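Local atomic coordinates of amidohydrolase (PDB entry 2I5G), a protein that probably hydrolyses dipeptides as a metal-dependent peptidase of the membrane dipeptidase family (M19), built on a TIM-barrel fold. Residues G103-F108 with N149-M154; Y90-A95 with L111-V116; S42-F47 with Y120-L125; L67-R72 with Q83-I88. The protein carries 2 engineered substitutions. All blocks are in the same frame, centred on the assembly; numbering follows the deposited sequence.

Contact 1. Residues G103-F108 with N149-M154; sequences GYVEVF and NRVGIM
Glu106 and Val151 bring the two backbones together, their CA atoms 5.9 Å apart, where helix 103-110 passes the last turn of helix 139-151. These are successive helices of the TIM-barrel fold, following strands 86-92 and 113-117, and Gly152, with positive phi, turns the chain out of the second helix toward strand 154-156. Val151 supplies the centre of the contact. Its CG2 meets Glu106 CB at 3.9 Å, while CG1 lies over the backbone of the first helix, 3.9 Å from Glu106 CA. Val105 points at the opposing segment and puts CG1 anti to its backbone N (chi1 174°), within 4.1 Å of Ile153 CD1. The same CG1 also faces Val151 CB, and Ile144 and Met148 of helix 139-151 add to the apolar surroundings of Val105. At the solvent side the contact turns polar but weak. Glu106 is extended beyond CG toward Arg150, whose firmer partner is Glu147, salt-bridged through NE. Glu106 OE2 lies near the guanidinium plane, yet the carboxylate itself is turned 87° against it, and Glu106 OE2 stays 4.1 Å from Arg150 NH2, too far for the charges to pair directly.

Contact 2. Residues Y90-A95 with L111-V116; sequences YGFQNA and LGVGIV
Phe92 lies beside Val116 and reaches across to Val113, so its side chain touches the second strand from root to tip. CB begins on Val116, 4.0 Å from its CG1. With chi1 at -67°, CG stands beside the backbone N, anti to the carbonyl carbon, and comes near Val116 CG2. From there the ring divides its contacts: CD2 stays with Val116, 4.0 Å from CG2, whereas CD1 turns to Val113 CG1. Farther out, CE1 and CZ both meet the other methyl of Val113, the CZ to CG2 distance being 3.4 Å. Val113 CG1 itself sits over the middle of one ring face, 3.9 Å from the Phe92 centroid and 12° off the normal, which is the geometry of a CH-pi contact. Phe108, from the connecting helix, meets the same ring edge-to-face.

The backbones belong to a beta-alpha-beta unit of the TIM barrel, in which helix 103-110 joins two neighbouring parallel strands whose short segments run at 31°. Within 90-95 and 111-116 two bonds tie them: Gly114 N to Tyr90 O at 3.0 Å, and Phe92 N to Ile115 O at 2.9 Å; Phe92 also bonds to the backbone of Gln117. The helix ends in a Schellman motif with Gly112, at positive phi, as its C-prime residue, and the Gly112 carbonyl then meets Tyr90, its O lying 3.3 Å from Tyr90 CB. Leu111 O lies at the edge of the tyrosine ring, near its plane. A water accepts from Tyr90 N and lies within hydrogen-bonding distance of Gly112 O.

Contact 3. Residues S42-F47 with Y120-L125; sequences SVWEGF and YNTQNL
Trp44 and Tyr120 form a T-shaped pair, with the Tyr120 edge directed at the face of the indole. Their planes stand at 88° and the centroid of the six-membered Trp44 ring is 5.0 Å from that of Tyr120. The two belong to loops following strands 36-40 and 113-117 of the TIM barrel, at the strands' C-terminal ends, the end where such barrels carry their active sites. Tyr120 CD2 makes the approach, 3.5 Å from Trp44 CZ2 and offset toward the rim of the indole. Val43 supplies the third member: its CG2 lies over the centre of the Tyr120 ring, 3.6 Å from the centroid, as a CH-pi contact, with Asn121 OD1 over the opposite face. Thr122 OG1 approaches the indole edge, 3.7 Å from Trp44 CH2.

Outside this shell, polar bonds fix the participants. Glu45 OE2 accepts two backbone donors from opposite faces of its carboxylate plane, Val43 N at 2.8 Å and Trp44 N at 3.1 Å. Thr122 N bonds back to Tyr120 O, which constrains the turn between them. Trp44 NE1 donates to Trp261 O, and Thr122 OG1 is hydrogen-bonded to Asp265 OD1. Farthest out, the second loop continues into the dimer interface, where Gln123 NE2 bonds to Asn124 O of the second subunit.

Contact 4. Residues L67-R72 with Q83-I88; sequences LVIPVR and QGKTGI
Leu67 and Thr86 open a ladder whose flat groups are peptides, joined through N-H and C=O rather than stacked. Leu67 O takes Thr86 N at 2.9 Å in its carbonyl plane, whereas Ile69 N reaches Thr86 O at 3.2 Å from above that carbonyl plane, 36° out of it. Ile88 N then donates to Ile69 O at 2.9 Å, and the run closes with a weak bond from Val71 N to Ile88 O. The alternation between strands is that of a parallel pair, with the short segments at 34°. Val68 and Thr86 put their side chains on one face of this sheet; Ile69 lies on the other, beside Gly87.

Among the side chains, Ile88 CD1 comes within 3.7 Å of Val68 CB, the two crossing at a slant. Ile69 sets CG1 between its backbone N and carbonyl carbon (chi1 64°) and CG2 beside the N, where CG2 meets the extended Lys85 at CD, 3.8 Å away and at about a right angle. Lys85 NZ is hydrogen-bonded to Ser65 O. Val71 CG2 packs on the bare Gly87 backbone, 3.4 Å from its CA.

The pair closes a beta-alpha-beta unit around helix 74-82. Helix 23-31 packs on Leu67 and Thr86, and helix 47-63 places Ile61 against Val68 and Pro70, while Gly87 carries the sheet on to strand 36-40 through backbone bonds with Thr35 and Ala37.

In the fold
Contacts 2 and 4 share strand 86-92, each closing a beta-alpha-beta unit: contact 4 uses its beginning and contact 2 its end, their centres about 17 Å apart. Both rely on backbone ladders, but contact 2 is buried and adds aromatic packing, whereas contact 4 is partly buried and mainly aliphatic. Contact 1, partly buried like contact 4, lies farther out than contact 2, between a helix and the end of the next one with its following loop; it touches contact 2 where Met154 O probably bonds Val116 N. Contact 3 is also buried, yet it joins loops through rings. It connects with contact 2 through a probable Asn94 ND2 to Val43 O bond, and with contact 1 through Phe47.

Contact 1. Residues G103-F108 with N149-M154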
# COMPACT_ATOMS: atom_id res chain seq x y z
N GLY A 103 -5.15 5.22 -13.58
CA GLY A 103 -5.82 4.95 -14.84
C GLY A 103 -6.79 3.79 -14.76
O GLY A 103 -7.67 3.66 -15.60
N TYR A 104 -6.64 2.94 -13.74
CA TYR A 104 -7.52 1.79 -13.59
C TYR A 104 -8.89 2.19 -13.07
O TYR A 104 -9.84 1.42 -13.19
CB TYR A 104 -6.91 0.75 -12.65
CG TYR A 104 -5.69 0.03 -13.19
CD1 TYR A 104 -4.97 -0.86 -12.40
CD2 TYR A 104 -5.24 0.27 -14.49
CE1 TYR A 104 -3.83 -1.50 -12.89
CE2 TYR A 104 -4.11 -0.36 -14.98
CZ TYR A 104 -3.41 -1.24 -14.18
OH TYR A 104 -2.28 -1.85 -14.66
N VAL A 105 -9.00 3.37 -12.48
CA VAL A 105 -10.30 3.80 -11.99
C VAL A 105 -11.26 3.89 -13.17
O VAL A 105 -12.39 3.42 -13.11
CB VAL A 105 -10.24 5.17 -11.27
CG1 VAL A 105 -11.65 5.63 -10.91
CG2 VAL A 105 -9.38 5.07 -10.01
N GLU A 106 -10.80 4.47 -14.27
CA GLU A 106 -11.63 4.59 -15.46
C GLU A 106 -11.83 3.24 -16.16
O GLU A 106 -12.87 2.99 -16.76
CB GLU A 106 -11.01 5.59 -16.42
CG GLU A 106 -11.71 5.73 -17.75
CD GLU A 106 -11.15 6.87 -18.58
OE1 GLU A 106 -9.91 6.90 -18.78
OE2 GLU A 106 -11.94 7.72 -19.03
N VAL A 107 -10.82 2.37 -16.08
CA VAL A 107 -10.88 1.05 -16.70
C VAL A 107 -11.97 0.19 -16.09
O VAL A 107 -12.77 -0.42 -16.81
CB VAL A 107 -9.54 0.28 -16.54
CG1 VAL A 107 -9.68 -1.12 -17.11
CG2 VAL A 107 -8.41 1.02 -17.24
N PHE A 108 -12.00 0.13 -14.76
CA PHE A 108 -13.00 -0.69 -14.08
C PHE A 108 -14.39 -0.12 -14.27
O PHE A 108 -15.37 -0.87 -14.40
CB PHE A 108 -12.66 -0.82 -12.60
CG PHE A 108 -11.59 -1.82 -12.32
CD1 PHE A 108 -11.75 -3.15 -12.70
CD2 PHE A 108 -10.41 -1.44 -11.68
CE1 PHE A 108 -10.75 -4.09 -12.45
CE2 PHE A 108 -9.40 -2.37 -11.43
CZ PHE A 108 -9.57 -3.70 -11.82
N ASN A 149 -14.34 10.62 -8.52
CA ASN A 149 -15.39 11.62 -8.61
C ASN A 149 -15.62 12.00 -10.06
O ASN A 149 -16.75 12.22 -10.49
CB ASN A 149 -15.03 12.89 -7.83
CG ASN A 149 -15.04 12.69 -6.34
OD1 ASN A 149 -15.67 11.76 -5.84
ND2 ASN A 149 -14.36 13.57 -5.61
N ARG A 150 -14.52 12.06 -10.82
CA ARG A 150 -14.57 12.42 -12.23
C ARG A 150 -15.17 11.32 -13.10
O ARG A 150 -15.98 11.59 -13.98
CB ARG A 150 -13.16 12.75 -12.71
CG ARG A 150 -13.09 13.43 -14.06
CD ARG A 150 -11.64 13.61 -14.47
NE ARG A 150 -11.04 12.33 -14.84
CZ ARG A 150 -11.34 11.66 -15.95
NH1 ARG A 150 -12.23 12.16 -16.81
NH2 ARG A 150 -10.77 10.49 -16.21
N VAL A 151 -14.77 10.09 -12.83
CA VAL A 151 -15.23 8.92 -13.58
C VAL A 151 -16.63 8.46 -13.19
O VAL A 151 -17.36 7.89 -14.02
CB VAL A 151 -14.22 7.75 -13.42
CG1 VAL A 151 -14.77 6.48 -14.03
CG2 VAL A 151 -12.90 8.11 -14.08
N GLY A 152 -17.01 8.68 -11.94
CA GLY A 152 -18.33 8.28 -11.50
C GLY A 152 -18.41 6.97 -10.73
O GLY A 152 -19.27 6.14 -11.02
N ILE A 153 -17.52 6.78 -9.77
CA ILE A 153 -17.54 5.57 -8.95
C ILE A 153 -17.68 6.05 -7.52
O ILE A 153 -16.87 6.83 -7.04
CB ILE A 153 -16.23 4.76 -9.07
CG1 ILE A 153 -16.17 4.09 -10.44
CG2 ILE A 153 -16.17 3.73 -7.95
CD1 ILE A 153 -14.92 3.25 -10.67
N MSE A 154 -18.72 5.57 -6.84
CA MSE A 154 -18.97 5.98 -5.47
C MSE A 154 -17.97 5.44 -4.46
O MSE A 154 -17.56 4.28 -4.53
CB MSE A 154 -20.38 5.55 -5.08
CG MSE A 154 -20.73 5.86 -3.64
SE MSE A 154 -22.63 5.73 -3.34
CE MSE A 154 -22.78 7.09 -1.97

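Contact 2. Residues Y90-A95 with L111-V116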
# COMPACT_ATOMS: atom_id res chain seq x y z
N TYR A 90 -21.69 -4.17 -9.96
CA TYR A 90 -20.37 -4.59 -9.50
C TYR A 90 -19.72 -3.65 -8.51
O TYR A 90 -19.67 -2.44 -8.74
CB TYR A 90 -19.42 -4.76 -10.69
CG TYR A 90 -19.76 -5.91 -11.59
CD1 TYR A 90 -20.55 -6.97 -11.14
CD2 TYR A 90 -19.25 -5.97 -12.89
CE1 TYR A 90 -20.82 -8.05 -11.96
CE2 TYR A 90 -19.51 -7.05 -13.71
CZ TYR A 90 -20.29 -8.09 -13.24
OH TYR A 90 -20.53 -9.18 -14.04
N GLY A 91 -19.19 -4.23 -7.43
CA GLY A 91 -18.52 -3.44 -6.42
C GLY A 91 -17.21 -4.04 -5.92
O GLY A 91 -17.00 -5.25 -6.00
N PHE A 92 -16.33 -3.17 -5.43
CA PHE A 92 -15.04 -3.59 -4.87
C PHE A 92 -15.07 -3.23 -3.40
O PHE A 92 -15.56 -2.16 -3.02
CB PHE A 92 -13.86 -2.83 -5.48
CG PHE A 92 -13.61 -3.10 -6.93
CD1 PHE A 92 -14.38 -4.02 -7.64
CD2 PHE A 92 -12.57 -2.45 -7.58
CE1 PHE A 92 -14.10 -4.29 -8.97
CE2 PHE A 92 -12.29 -2.71 -8.92
CZ PHE A 92 -13.06 -3.63 -9.61
N GLN A 93 -14.55 -4.10 -2.55
CA GLN A 93 -14.50 -3.78 -1.14
C GLN A 93 -13.08 -3.36 -0.80
O GLN A 93 -12.68 -3.34 0.36
CB GLN A 93 -14.96 -4.96 -0.30
CG GLN A 93 -16.47 -5.10 -0.26
CD GLN A 93 -16.98 -5.71 1.04
OE1 GLN A 93 -16.70 -5.20 2.13
NE2 GLN A 93 -17.72 -6.81 0.92
N ASN A 94 -12.31 -3.02 -1.83
CA ASN A 94 -10.93 -2.60 -1.65
C ASN A 94 -10.47 -1.82 -2.87
O ASN A 94 -10.76 -2.19 -4.00
CB ASN A 94 -10.03 -3.82 -1.45
CG ASN A 94 -8.71 -3.47 -0.78
OD1 ASN A 94 -8.23 -2.34 -0.87
ND2 ASN A 94 -8.11 -4.45 -0.12
N ALA A 95 -9.73 -0.74 -2.64
CA ALA A 95 -9.21 0.07 -3.73
C ALA A 95 -7.93 -0.56 -4.27
O ALA A 95 -7.38 -0.11 -5.27
CB ALA A 95 -8.93 1.48 -3.25
N LEU A 111 -15.79 -1.34 -17.13
CA LEU A 111 -16.12 -2.75 -17.01
C LEU A 111 -17.35 -2.99 -16.14
O LEU A 111 -17.69 -4.12 -15.83
CB LEU A 111 -14.92 -3.52 -16.46
CG LEU A 111 -13.72 -3.50 -17.41
CD1 LEU A 111 -12.51 -4.10 -16.72
CD2 LEU A 111 -14.06 -4.27 -18.69
N GLY A 112 -18.03 -1.91 -15.75
CA GLY A 112 -19.23 -2.05 -14.95
C GLY A 112 -19.10 -1.90 -13.44
O GLY A 112 -20.04 -2.23 -12.72
N VAL A 113 -17.97 -1.42 -12.95
CA VAL A 113 -17.81 -1.24 -11.51
C VAL A 113 -18.36 0.13 -11.13
O VAL A 113 -17.95 1.15 -11.69
CB VAL A 113 -16.34 -1.33 -11.09
CG1 VAL A 113 -16.22 -1.15 -9.59
CG2 VAL A 113 -15.76 -2.67 -11.51
N GLY A 114 -19.28 0.16 -10.17
CA GLY A 114 -19.87 1.43 -9.77
C GLY A 114 -19.68 1.87 -8.33
O GLY A 114 -20.01 2.99 -7.97
N ILE A 115 -19.15 0.98 -7.49
CA ILE A 115 -18.92 1.32 -6.09
C ILE A 115 -17.60 0.70 -5.65
O ILE A 115 -17.32 -0.47 -5.90
CB ILE A 115 -20.07 0.79 -5.19
CG1 ILE A 115 -21.41 1.33 -5.69
CG2 ILE A 115 -19.85 1.24 -3.75
CD1 ILE A 115 -22.60 0.96 -4.82
N VAL A 116 -16.77 1.50 -4.98
CA VAL A 116 -15.49 0.99 -4.52
C VAL A 116 -15.19 1.43 -3.10
O VAL A 116 -15.24 2.61 -2.78
CB VAL A 116 -14.35 1.47 -5.43
CG1 VAL A 116 -13.02 0.99 -4.91
CG2 VAL A 116 -14.57 0.96 -6.84
O HOH W 1 -22.32 -3.64 -12.88

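Contact 3. Residues S42-F47 with Y120-L125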
# COMPACT_ATOMS: atom_id res chain seq x y z
N SER A 42 -14.37 -8.30 -5.53
CA SER A 42 -12.98 -8.09 -5.13
C SER A 42 -12.87 -7.62 -3.68
O SER A 42 -13.65 -6.78 -3.22
CB SER A 42 -12.34 -7.04 -6.06
OG SER A 42 -11.05 -6.65 -5.63
N VAL A 43 -11.88 -8.16 -2.96
CA VAL A 43 -11.63 -7.77 -1.58
C VAL A 43 -10.13 -7.68 -1.27
O VAL A 43 -9.66 -6.66 -0.76
CB VAL A 43 -12.36 -8.72 -0.56
CG1 VAL A 43 -12.46 -10.09 -1.13
CG2 VAL A 43 -11.64 -8.75 0.78
N TRP A 44 -9.37 -8.72 -1.59
CA TRP A 44 -7.93 -8.71 -1.36
C TRP A 44 -7.17 -8.69 -2.70
O TRP A 44 -6.01 -8.28 -2.76
CB TRP A 44 -7.48 -9.94 -0.56
CG TRP A 44 -7.83 -9.94 0.92
CD1 TRP A 44 -8.45 -10.95 1.61
CD2 TRP A 44 -7.53 -8.93 1.89
NE1 TRP A 44 -8.55 -10.63 2.94
CE2 TRP A 44 -8.00 -9.39 3.15
CE3 TRP A 44 -6.91 -7.67 1.83
CZ2 TRP A 44 -7.86 -8.65 4.32
CZ3 TRP A 44 -6.78 -6.93 3.00
CH2 TRP A 44 -7.25 -7.42 4.23
N GLU A 45 -7.84 -9.13 -3.76
CA GLU A 45 -7.24 -9.22 -5.09
C GLU A 45 -6.69 -7.95 -5.75
O GLU A 45 -7.18 -6.85 -5.53
CB GLU A 45 -8.24 -9.88 -6.06
CG GLU A 45 -9.70 -9.67 -5.69
CD GLU A 45 -10.26 -10.81 -4.86
OE1 GLU A 45 -10.34 -11.95 -5.37
OE2 GLU A 45 -10.62 -10.56 -3.69
N GLY A 46 -5.65 -8.14 -6.56
CA GLY A 46 -5.03 -7.03 -7.27
C GLY A 46 -5.78 -6.78 -8.56
O GLY A 46 -6.90 -7.25 -8.72
N PHE A 47 -5.16 -6.06 -9.50
CA PHE A 47 -5.79 -5.75 -10.78
C PHE A 47 -6.29 -6.97 -11.56
O PHE A 47 -7.48 -7.26 -11.58
CB PHE A 47 -4.84 -4.94 -11.68
CG PHE A 47 -5.42 -4.61 -13.03
CD1 PHE A 47 -6.47 -3.70 -13.14
CD2 PHE A 47 -4.94 -5.23 -14.18
CE1 PHE A 47 -7.03 -3.41 -14.38
CE2 PHE A 47 -5.50 -4.95 -15.42
CZ PHE A 47 -6.55 -4.04 -15.52
N TYR A 120 -9.67 -2.02 3.09
CA TYR A 120 -10.26 -3.22 3.68
C TYR A 120 -9.50 -3.69 4.91
O TYR A 120 -8.51 -4.42 4.80
CB TYR A 120 -10.31 -4.36 2.66
CG TYR A 120 -11.20 -5.49 3.12
CD1 TYR A 120 -12.59 -5.38 3.05
CD2 TYR A 120 -10.66 -6.65 3.68
CE1 TYR A 120 -13.43 -6.37 3.54
CE2 TYR A 120 -11.48 -7.65 4.18
CZ TYR A 120 -12.87 -7.51 4.11
OH TYR A 120 -13.70 -8.50 4.61
N ASN A 121 -9.96 -3.25 6.08
CA ASN A 121 -9.37 -3.64 7.37
C ASN A 121 -7.97 -3.14 7.69
O ASN A 121 -7.74 -2.64 8.79
CB ASN A 121 -9.38 -5.16 7.52
CG ASN A 121 -10.75 -5.76 7.28
OD1 ASN A 121 -11.75 -5.04 7.19
ND2 ASN A 121 -10.80 -7.09 7.19
N THR A 122 -7.04 -3.28 6.75
CA THR A 122 -5.66 -2.86 6.98
C THR A 122 -5.16 -1.77 6.03
O THR A 122 -5.89 -1.30 5.16
CB THR A 122 -4.72 -4.06 6.90
OG1 THR A 122 -5.04 -4.82 5.73
CG2 THR A 122 -4.88 -4.94 8.13
N GLN A 123 -3.90 -1.38 6.19
CA GLN A 123 -3.32 -0.33 5.36
C GLN A 123 -3.27 -0.65 3.86
O GLN A 123 -2.88 -1.74 3.44
CB GLN A 123 -1.92 0.03 5.86
CG GLN A 123 -1.28 1.20 5.13
CD GLN A 123 -0.08 1.76 5.88
OE1 GLN A 123 -0.21 2.28 6.99
NE2 GLN A 123 1.10 1.65 5.28
N ASN A 124 -3.66 0.35 3.07
CA ASN A 124 -3.73 0.30 1.61
C ASN A 124 -2.64 1.21 1.06
O ASN A 124 -1.71 1.58 1.76
CB ASN A 124 -5.09 0.87 1.17
CG ASN A 124 -5.83 -0.05 0.25
OD1 ASN A 124 -6.98 0.21 -0.12
ND2 ASN A 124 -5.18 -1.14 -0.14
N LEU A 125 -2.77 1.57 -0.22
CA LEU A 125 -1.84 2.51 -0.82
C LEU A 125 -2.57 3.86 -0.69
O LEU A 125 -1.95 4.91 -0.77
CB LEU A 125 -1.60 2.24 -2.31
CG LEU A 125 -0.69 1.09 -2.77
CD1 LEU A 125 -0.56 1.13 -4.28
CD2 LEU A 125 0.67 1.20 -2.12

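Contact 4. Residues L67-R72 with Q83-I88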
# COMPACT_ATOMS: atom_id res chain seq x y z
N LEU A 67 -32.71 -14.13 -15.41
CA LEU A 67 -32.85 -13.84 -13.99
C LEU A 67 -32.20 -12.52 -13.60
O LEU A 67 -32.74 -11.78 -12.78
CB LEU A 67 -32.21 -14.96 -13.16
CG LEU A 67 -33.07 -16.17 -12.77
CD1 LEU A 67 -34.01 -16.54 -13.91
CD2 LEU A 67 -32.16 -17.33 -12.38
N VAL A 68 -31.04 -12.22 -14.18
CA VAL A 68 -30.32 -11.01 -13.85
C VAL A 68 -29.76 -10.27 -15.06
O VAL A 68 -29.60 -10.85 -16.14
CB VAL A 68 -29.14 -11.33 -12.90
CG1 VAL A 68 -29.66 -11.96 -11.61
CG2 VAL A 68 -28.17 -12.28 -13.59
N ILE A 69 -29.47 -8.99 -14.87
CA ILE A 69 -28.91 -8.12 -15.90
C ILE A 69 -27.94 -7.16 -15.22
O ILE A 69 -28.11 -6.82 -14.04
CB ILE A 69 -29.99 -7.27 -16.60
CG1 ILE A 69 -30.63 -6.30 -15.59
CG2 ILE A 69 -31.03 -8.16 -17.24
CD1 ILE A 69 -31.72 -5.42 -16.17
N PRO A 70 -26.92 -6.70 -15.95
CA PRO A 70 -25.90 -5.78 -15.45
C PRO A 70 -26.52 -4.46 -15.02
O PRO A 70 -27.61 -4.12 -15.46
CB PRO A 70 -24.98 -5.58 -16.66
CG PRO A 70 -25.21 -6.80 -17.49
CD PRO A 70 -26.70 -7.00 -17.38
N VAL A 71 -25.81 -3.73 -14.17
CA VAL A 71 -26.28 -2.42 -13.71
C VAL A 71 -25.14 -1.41 -13.78
O VAL A 71 -24.16 -1.53 -13.07
CB VAL A 71 -26.77 -2.48 -12.25
CG1 VAL A 71 -26.93 -1.08 -11.69
CG2 VAL A 71 -28.11 -3.19 -12.19
N ARG A 72 -25.28 -0.42 -14.66
CA ARG A 72 -24.27 0.62 -14.81
C ARG A 72 -24.87 2.00 -14.55
O ARG A 72 -24.18 2.91 -14.09
CB ARG A 72 -23.67 0.57 -16.22
CG ARG A 72 -22.90 -0.71 -16.53
CD ARG A 72 -22.31 -0.68 -17.93
NE ARG A 72 -21.46 -1.85 -18.22
CZ ARG A 72 -20.17 -1.77 -18.55
NH1 ARG A 72 -19.57 -0.60 -18.63
NH2 ARG A 72 -19.48 -2.88 -18.80
N GLN A 83 -38.86 -5.51 -15.79
CA GLN A 83 -38.63 -6.70 -16.58
C GLN A 83 -38.66 -7.95 -15.73
O GLN A 83 -38.41 -9.05 -16.22
CB GLN A 83 -37.29 -6.60 -17.30
CG GLN A 83 -37.33 -5.72 -18.53
CD GLN A 83 -36.07 -5.82 -19.33
OE1 GLN A 83 -35.52 -6.91 -19.50
NE2 GLN A 83 -35.61 -4.69 -19.86
N GLY A 84 -38.96 -7.78 -14.45
CA GLY A 84 -39.02 -8.91 -13.54
C GLY A 84 -37.68 -9.60 -13.39
O GLY A 84 -37.59 -10.83 -13.44
N LYS A 85 -36.62 -8.81 -13.21
CA LYS A 85 -35.29 -9.36 -13.05
C LYS A 85 -34.54 -8.63 -11.96
O LYS A 85 -35.03 -7.64 -11.41
CB LYS A 85 -34.50 -9.26 -14.36
CG LYS A 85 -34.99 -10.22 -15.44
CD LYS A 85 -34.25 -10.03 -16.75
CE LYS A 85 -34.91 -10.83 -17.85
NZ LYS A 85 -34.24 -10.61 -19.16
N THR A 86 -33.35 -9.13 -11.64
CA THR A 86 -32.52 -8.53 -10.61
C THR A 86 -31.29 -7.89 -11.21
O THR A 86 -30.49 -8.54 -11.87
CB THR A 86 -32.07 -9.59 -9.58
OG1 THR A 86 -33.15 -9.88 -8.70
CG2 THR A 86 -30.88 -9.08 -8.78
N GLY A 87 -31.15 -6.60 -10.97
CA GLY A 87 -30.01 -5.88 -11.50
C GLY A 87 -28.80 -6.15 -10.64
O GLY A 87 -28.91 -6.25 -9.42
N ILE A 88 -27.64 -6.28 -11.28
CA ILE A 88 -26.40 -6.54 -10.55
C ILE A 88 -25.38 -5.45 -10.79
O ILE A 88 -24.94 -5.22 -11.92
CB ILE A 88 -25.83 -7.92 -10.94
CG1 ILE A 88 -26.73 -9.01 -10.35
CG2 ILE A 88 -24.40 -8.08 -10.42
CD1 ILE A 88 -26.28 -10.41 -10.66